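Local coordinates for protein Beta/alpha-amylase (Paenibacillus polymyxa, PDB 3VOC) that removes successive maltose units from the non-reducing ends of starch chains through its family 14 beta-amylase domain, the part described here, at residues Phe245-Gln250 with Gly301-Asn306. Numbering follows the deposited sequence.
Sequences FLSWYQ and GYYDYN. With EDO (1,2-ethanediol), chain E.
Gln250 illustrates how a single carboxamide can hold a turn of loop against a helix. Its chain leaves helix 240-268 with CG anti to the backbone N (chi1 179°) and stays extended beyond, so that Gln250 CB, 3.3 Å from Gly301 O, and CG after it pass alongside that oxygen before the amide reaches the loop. At the tip OE1 accepts the N-H groups of two consecutive residues at once. Tyr303 N lies 2.6 Å from Gln250 OE1, nearly along the C=O axis, whereas Asp304 N, 2.8 Å from the same OE1, sits in the carbonyl plane on a lone pair. The other branch, NE2, donates to Asp304 O at 3.0 Å, with that oxygen close to the amide plane of Gln250 although the donor stands above the carbonyl plane of Asp304. Three bonds therefore fix the rotation of the amide, and Glu254, one helical turn on, takes a further hydrogen bond from NE2. In the (beta/alpha)8 barrel of this family, the loop held in this way joins helix 295-300, closed by a Schellman motif at Gly301, to helix 305-315, N-capped by Asp304, whose OD1 accepts from Arg307 N. An alanine here in place of Gln250 would remove both the shared acceptor of the Tyr303 and Asp304 N-H groups and the donor to Asp304 O, and would probably let the loop shift relative to the helix. Beside the amide, the Tyr303 ring lies against the helix backbone, one face under Ser247 N and CD1 3.5 Å from Leu246 CB. Tyr249 CE2 meets Gly301 CA at 3.6 Å, while its hydroxyl bonds to Ala299 O. Tyr302 points its CB away from the helix, and its side chain comes within about 5 Å of that of Glu163, the predicted proton donor.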
loop_
_atom_site.group_PDB
_atom_site.type_symbol
_atom_site.label_atom_id
_atom_site.label_comp_id
_atom_site.label_asym_id
_atom_site.label_seq_id
_atom_site.Cartn_x
_atom_site.Cartn_y
_atom_site.Cartn_z
ATOM N N PHE A 245 11.449 8.723 17.818
ATOM C CA PHE A 245 11.728 7.647 16.873
ATOM C C PHE A 245 10.498 7.344 15.994
ATOM O O PHE A 245 10.608 7.276 14.765
ATOM C CB PHE A 245 12.206 6.348 17.549
ATOM C CG PHE A 245 12.219 5.178 16.601
ATOM C CD1 PHE A 245 13.157 5.124 15.569
ATOM C CD2 PHE A 245 11.261 4.173 16.695
ATOM C CE1 PHE A 245 13.158 4.085 14.654
ATOM C CE2 PHE A 245 11.259 3.120 15.784
ATOM C CZ PHE A 245 12.224 3.081 14.755
ATOM N N LEU A 246 9.340 7.154 16.628
ATOM C CA LEU A 246 8.134 6.776 15.893
ATOM C C LEU A 246 7.668 7.874 14.968
ATOM O O LEU A 246 7.207 7.587 13.869
ATOM C CB LEU A 246 6.997 6.402 16.852
ATOM C CG LEU A 246 7.070 5.028 17.502
ATOM C CD1 LEU A 246 5.881 4.839 18.427
ATOM C CD2 LEU A 246 7.114 3.920 16.444
ATOM N N SER A 247 7.764 9.131 15.417
ATOM C CA SER A 247 7.413 10.265 14.553
ATOM C C SER A 247 8.321 10.328 13.327
ATOM O O SER A 247 7.845 10.532 12.195
ATOM C CB SER A 247 7.463 11.586 15.329
ATOM O OG SER A 247 7.076 12.661 14.496
ATOM N N TRP A 248 9.627 10.154 13.547
ATOM C CA TRP A 248 10.581 10.151 12.436
ATOM C C TRP A 248 10.320 8.971 11.481
ATOM O O TRP A 248 10.340 9.116 10.260
ATOM C CB TRP A 248 12.039 10.098 12.939
ATOM C CG TRP A 248 12.983 9.743 11.807
ATOM C CD1 TRP A 248 13.475 10.595 10.847
ATOM C CD2 TRP A 248 13.498 8.440 11.493
ATOM N NE1 TRP A 248 14.277 9.900 9.966
ATOM C CE2 TRP A 248 14.313 8.579 10.344
ATOM C CE3 TRP A 248 13.355 7.167 12.080
ATOM C CZ2 TRP A 248 14.976 7.495 9.759
ATOM C CZ3 TRP A 248 14.012 6.090 11.499
ATOM C CH2 TRP A 248 14.831 6.266 10.354
ATOM N N TYR A 249 10.091 7.805 12.069
ATOM C CA TYR A 249 9.859 6.567 11.330
ATOM C C TYR A 249 8.674 6.772 10.375
ATOM O O TYR A 249 8.764 6.461 9.176
ATOM C CB TYR A 249 9.580 5.472 12.348
ATOM C CG TYR A 249 9.562 4.044 11.846
ATOM C CD1 TYR A 249 10.664 3.487 11.178
ATOM C CD2 TYR A 249 8.450 3.228 12.091
ATOM C CE1 TYR A 249 10.641 2.136 10.768
ATOM C CE2 TYR A 249 8.418 1.898 11.677
ATOM C CZ TYR A 249 9.510 1.358 11.017
ATOM O OH TYR A 249 9.447 0.037 10.596
ATOM N N GLN A 250 7.590 7.341 10.901
ATOM C CA GLN A 250 6.429 7.700 10.078
ATOM C C GLN A 250 6.750 8.795 9.059
ATOM O O GLN A 250 6.314 8.696 7.898
ATOM C CB GLN A 250 5.216 8.095 10.930
ATOM C CG GLN A 250 3.996 8.492 10.063
ATOM C CD GLN A 250 2.709 8.636 10.846
ATOM O OE1 GLN A 250 2.371 7.788 11.673
ATOM N NE2 GLN A 250 1.966 9.717 10.576
ATOM N N GLY A 301 4.923 1.484 10.483
ATOM C CA GLY A 301 5.231 2.896 10.295
ATOM C C GLY A 301 4.108 3.816 10.718
ATOM O O GLY A 301 4.165 5.007 10.443
ATOM N N TYR A 302 3.079 3.283 11.382
ATOM C CA TYR A 302 1.896 4.093 11.692
ATOM C C TYR A 302 1.866 4.511 13.140
ATOM O O TYR A 302 1.513 3.725 14.031
ATOM C CB TYR A 302 0.597 3.374 11.317
ATOM C CG TYR A 302 0.525 2.939 9.865
ATOM C CD1 TYR A 302 1.300 3.564 8.880
ATOM C CD2 TYR A 302 -0.325 1.907 9.475
ATOM C CE1 TYR A 302 1.235 3.153 7.542
ATOM C CE2 TYR A 302 -0.389 1.484 8.154
ATOM C CZ TYR A 302 0.378 2.122 7.185
ATOM O OH TYR A 302 0.282 1.696 5.868
ATOM N N TYR A 303 2.218 5.771 13.357
ATOM C CA TYR A 303 2.278 6.373 14.683
ATOM C C TYR A 303 1.071 7.280 14.926
ATOM O O TYR A 303 0.563 7.366 16.044
ATOM C CB TYR A 303 3.600 7.154 14.777
ATOM C CG TYR A 303 3.723 8.166 15.899
ATOM C CD1 TYR A 303 3.746 7.762 17.238
ATOM C CD2 TYR A 303 3.844 9.531 15.611
ATOM C CE1 TYR A 303 3.884 8.692 18.265
ATOM C CE2 TYR A 303 3.971 10.466 16.622
ATOM C CZ TYR A 303 3.994 10.037 17.944
ATOM O OH TYR A 303 4.117 10.969 18.937
ATOM N N ASP A 304 0.606 7.945 13.875
ATOM C CA ASP A 304 -0.410 8.990 14.019
ATOM C C ASP A 304 -1.219 9.019 12.721
ATOM O O ASP A 304 -0.779 9.586 11.707
ATOM C CB ASP A 304 0.290 10.345 14.330
ATOM C CG ASP A 304 -0.673 11.537 14.424
ATOM O OD1 ASP A 304 -1.855 11.432 14.040
ATOM O OD2 ASP A 304 -0.209 12.616 14.867
ATOM N N TYR A 305 -2.405 8.409 12.753
ATOM C CA TYR A 305 -3.233 8.349 11.550
ATOM C C TYR A 305 -3.744 9.731 11.142
ATOM O O TYR A 305 -3.929 9.994 9.954
ATOM C CB TYR A 305 -4.426 7.418 11.748
ATOM C CG TYR A 305 -4.098 5.950 11.722
ATOM C CD1 TYR A 305 -3.468 5.369 10.617
ATOM C CD2 TYR A 305 -4.450 5.132 12.786
ATOM C CE1 TYR A 305 -3.176 4.016 10.594
ATOM C CE2 TYR A 305 -4.162 3.778 12.768
ATOM C CZ TYR A 305 -3.522 3.228 11.671
ATOM O OH TYR A 305 -3.243 1.876 11.651
ATOM N N ASN A 306 -3.983 10.614 12.111
ATOM C CA ASN A 306 -4.439 11.968 11.749
ATOM C C ASN A 306 -3.389 12.625 10.851
ATOM O O ASN A 306 -3.705 13.207 9.824
ATOM C CB ASN A 306 -4.684 12.853 12.986
ATOM C CG ASN A 306 -5.972 12.506 13.726
ATOM O OD1 ASN A 306 -7.061 12.420 13.135
ATOM N ND2 ASN A 306 -5.861 12.341 15.035
HETATM C C1 EDO E . -0.981 3.151 15.748
HETATM O O1 EDO E . 0.078 3.701 16.535
HETATM C C2 EDO E . -1.991 4.250 15.475
HETATM O O2 EDO E . -2.740 4.458 16.680
#